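Local coordinates for protein nitrilotriacetate monooxygenase (PDB 3SDO) that probably acts as a flavin-dependent monooxygenase, using FMN and molecular oxygen to oxidise an organic substrate, at residues N239-T242 / F243-R247. Numbering follows the deposited sequence.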
ATOM      1  N   ASN A 239       6.875   3.525  22.886  1.00 34.28           N
ATOM      2  CA  ASN A 239       6.049   2.543  23.601  1.00 34.92           C
ATOM      3  C   ASN A 239       6.765   2.033  24.863  1.00 36.29           C
ATOM      4  O   ASN A 239       7.995   1.909  24.890  1.00 36.66           O
ATOM      5  CB  ASN A 239       5.676   1.395  22.665  1.00 35.13           C
ATOM      6  N   GLY A 240       5.997   1.805  25.930  1.00 36.79           N
ATOM      7  CA  GLY A 240       6.517   1.171  27.143  1.00 36.98           C
ATOM      8  C   GLY A 240       7.112   2.090  28.195  1.00 37.07           C
ATOM      9  O   GLY A 240       7.574   1.620  29.257  1.00 37.24           O
ATOM     10  N   SER A 241       7.089   3.399  27.953  1.00 35.45           N
ATOM     11  CA  SER A 241       7.759   4.305  28.883  1.00 35.17           C
ATOM     12  C   SER A 241       6.916   4.532  30.131  1.00 33.64           C
ATOM     13  O   SER A 241       5.680   4.579  30.059  1.00 33.70           O
ATOM     14  CB  SER A 241       8.084   5.633  28.203  1.00 35.17           C
ATOM     15  OG  SER A 241       8.977   5.380  27.124  1.00 38.17           O
ATOM     16  N   THR A 242       7.594   4.636  31.269  1.00 31.88           N
ATOM     17  CA  THR A 242       7.001   5.198  32.479  1.00 30.02           C
ATOM     18  C   THR A 242       6.882   6.704  32.253  1.00 27.90           C
ATOM     19  O   THR A 242       7.422   7.230  31.280  1.00 26.63           O
ATOM     20  CB  THR A 242       7.901   4.994  33.696  1.00 30.74           C
ATOM     21  OG1 THR A 242       9.141   5.691  33.496  1.00 30.80           O
ATOM     22  CG2 THR A 242       8.178   3.502  33.958  1.00 31.62           C
ATOM     23  N   PHE A 243       6.190   7.393  33.150  1.00 25.78           N
ATOM     24  CA  PHE A 243       6.089   8.855  33.100  1.00 24.79           C
ATOM     25  C   PHE A 243       7.481   9.528  33.098  1.00 24.69           C
ATOM     26  O   PHE A 243       7.768  10.370  32.260  1.00 22.84           O
ATOM     27  CB  PHE A 243       5.256   9.352  34.283  1.00 25.11           C
ATOM     28  CG  PHE A 243       5.324  10.827  34.496  1.00 25.30           C
ATOM     29  CD1 PHE A 243       6.148  11.362  35.469  1.00 25.85           C
ATOM     30  CD2 PHE A 243       4.561  11.684  33.717  1.00 25.08           C
ATOM     31  CE1 PHE A 243       6.222  12.755  35.672  1.00 26.10           C
ATOM     32  CE2 PHE A 243       4.635  13.071  33.904  1.00 25.88           C
ATOM     33  CZ  PHE A 243       5.476  13.597  34.897  1.00 26.14           C
ATOM     34  N   ASP A 244       8.344   9.139  34.028  1.00 25.02           N
ATOM     35  CA  ASP A 244       9.673   9.761  34.152  1.00 26.14           C
ATOM     36  C   ASP A 244      10.500   9.575  32.877  1.00 25.85           C
ATOM     37  O   ASP A 244      11.174  10.496  32.409  1.00 25.97           O
ATOM     38  CB  ASP A 244      10.419   9.153  35.342  1.00 26.96           C
ATOM     39  CG  ASP A 244       9.912   9.654  36.673  1.00 28.66           C
ATOM     40  OD1 ASP A 244       9.443  10.798  36.764  1.00 30.33           O
ATOM     41  OD2 ASP A 244      10.035   8.910  37.646  1.00 31.91           O
ATOM     42  N   GLU A 245      10.439   8.372  32.324  1.00 25.97           N
ATOM     43  CA  GLU A 245      11.082   8.070  31.046  1.00 26.87           C
ATOM     44  C   GLU A 245      10.546   8.917  29.901  1.00 25.91           C
ATOM     45  O   GLU A 245      11.316   9.472  29.112  1.00 26.02           O
ATOM     46  CB  GLU A 245      10.878   6.610  30.695  1.00 27.13           C
ATOM     47  CG  GLU A 245      11.772   5.706  31.517  1.00 29.94           C
ATOM     48  CD  GLU A 245      11.497   4.254  31.260  1.00 32.33           C
ATOM     49  OE1 GLU A 245      10.509   3.942  30.566  1.00 35.79           O
ATOM     50  OE2 GLU A 245      12.283   3.428  31.738  1.00 36.55           O
ATOM     51  N   ALA A 246       9.224   9.037  29.840  1.00 24.92           N
ATOM     52  CA  ALA A 246       8.562   9.818  28.783  1.00 23.94           C
ATOM     53  C   ALA A 246       8.936  11.285  28.876  1.00 24.07           C
ATOM     54  O   ALA A 246       9.139  11.955  27.870  1.00 24.21           O
ATOM     55  CB  ALA A 246       7.065   9.652  28.877  1.00 23.04           C
ATOM     56  N   ARG A 247       9.047  11.785  30.096  1.00 24.22           N
ATOM     57  CA  ARG A 247       9.406  13.165  30.298  1.00 24.59           C
ATOM     58  C   ARG A 247      10.842  13.435  29.832  1.00 24.18           C
ATOM     59  O   ARG A 247      11.127  14.465  29.227  1.00 22.43           O
ATOM     60  CB  ARG A 247       9.252  13.485  31.763  1.00 25.61           C
ATOM     61  CG  ARG A 247       9.553  14.872  32.113  1.00 29.54           C
ATOM     62  CD  ARG A 247       9.252  15.065  33.582  1.00 35.22           C
ATOM     63  NE  ARG A 247       8.505  16.278  33.782  1.00 39.70           N
ATOM     64  CZ  ARG A 247       8.095  16.711  34.968  1.00 42.06           C
ATOM     65  NH1 ARG A 247       8.368  16.012  36.078  1.00 44.15           N
ATOM     66  NH2 ARG A 247       7.421  17.850  35.032  1.00 41.51           N
TER
HETATM   67  O   HOH W   1       9.643   1.585  30.758  1.00 29.35           O
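Glu245 reaches back from the first turn of its helix to the residues that lead into it. Its CB lies 3.4 Å from Thr242 OG1, and CG comes slightly nearer, at 3.3 Å; chi1 (-76°) puts CG beside the backbone N, on the side facing Thr242. From there the side chain runs extended across that of Thr242, until OE1 accepts from Thr242 N at 3.1 Å; the N-H arrives from above the carboxylate plane, 45° out of it. OE1 also touches Ser241 CA and takes a hydrogen bond from a water that donates to Gly240 O. In return Glu245 N donates to Thr242 OG1 (3.2 Å, nearly straight at 165°), which completes a capping box at the start of helix 243-259, reached by a short loop from strand 235-238 of the luciferase-like TIM barrel. Threonine suits the N-cap since its short side chain brings a hydroxyl within reach of an N-H of the first turn, while glutamate three residues on is long enough to hold the N-cap amide. The first alpha-helical bond is Ala246 N to Thr242 O at 2.9 Å. The small, buried Ala246 has its CB 4.2 Å from Ser241 CB, and Phe243 meets Trp385 edge-to-face.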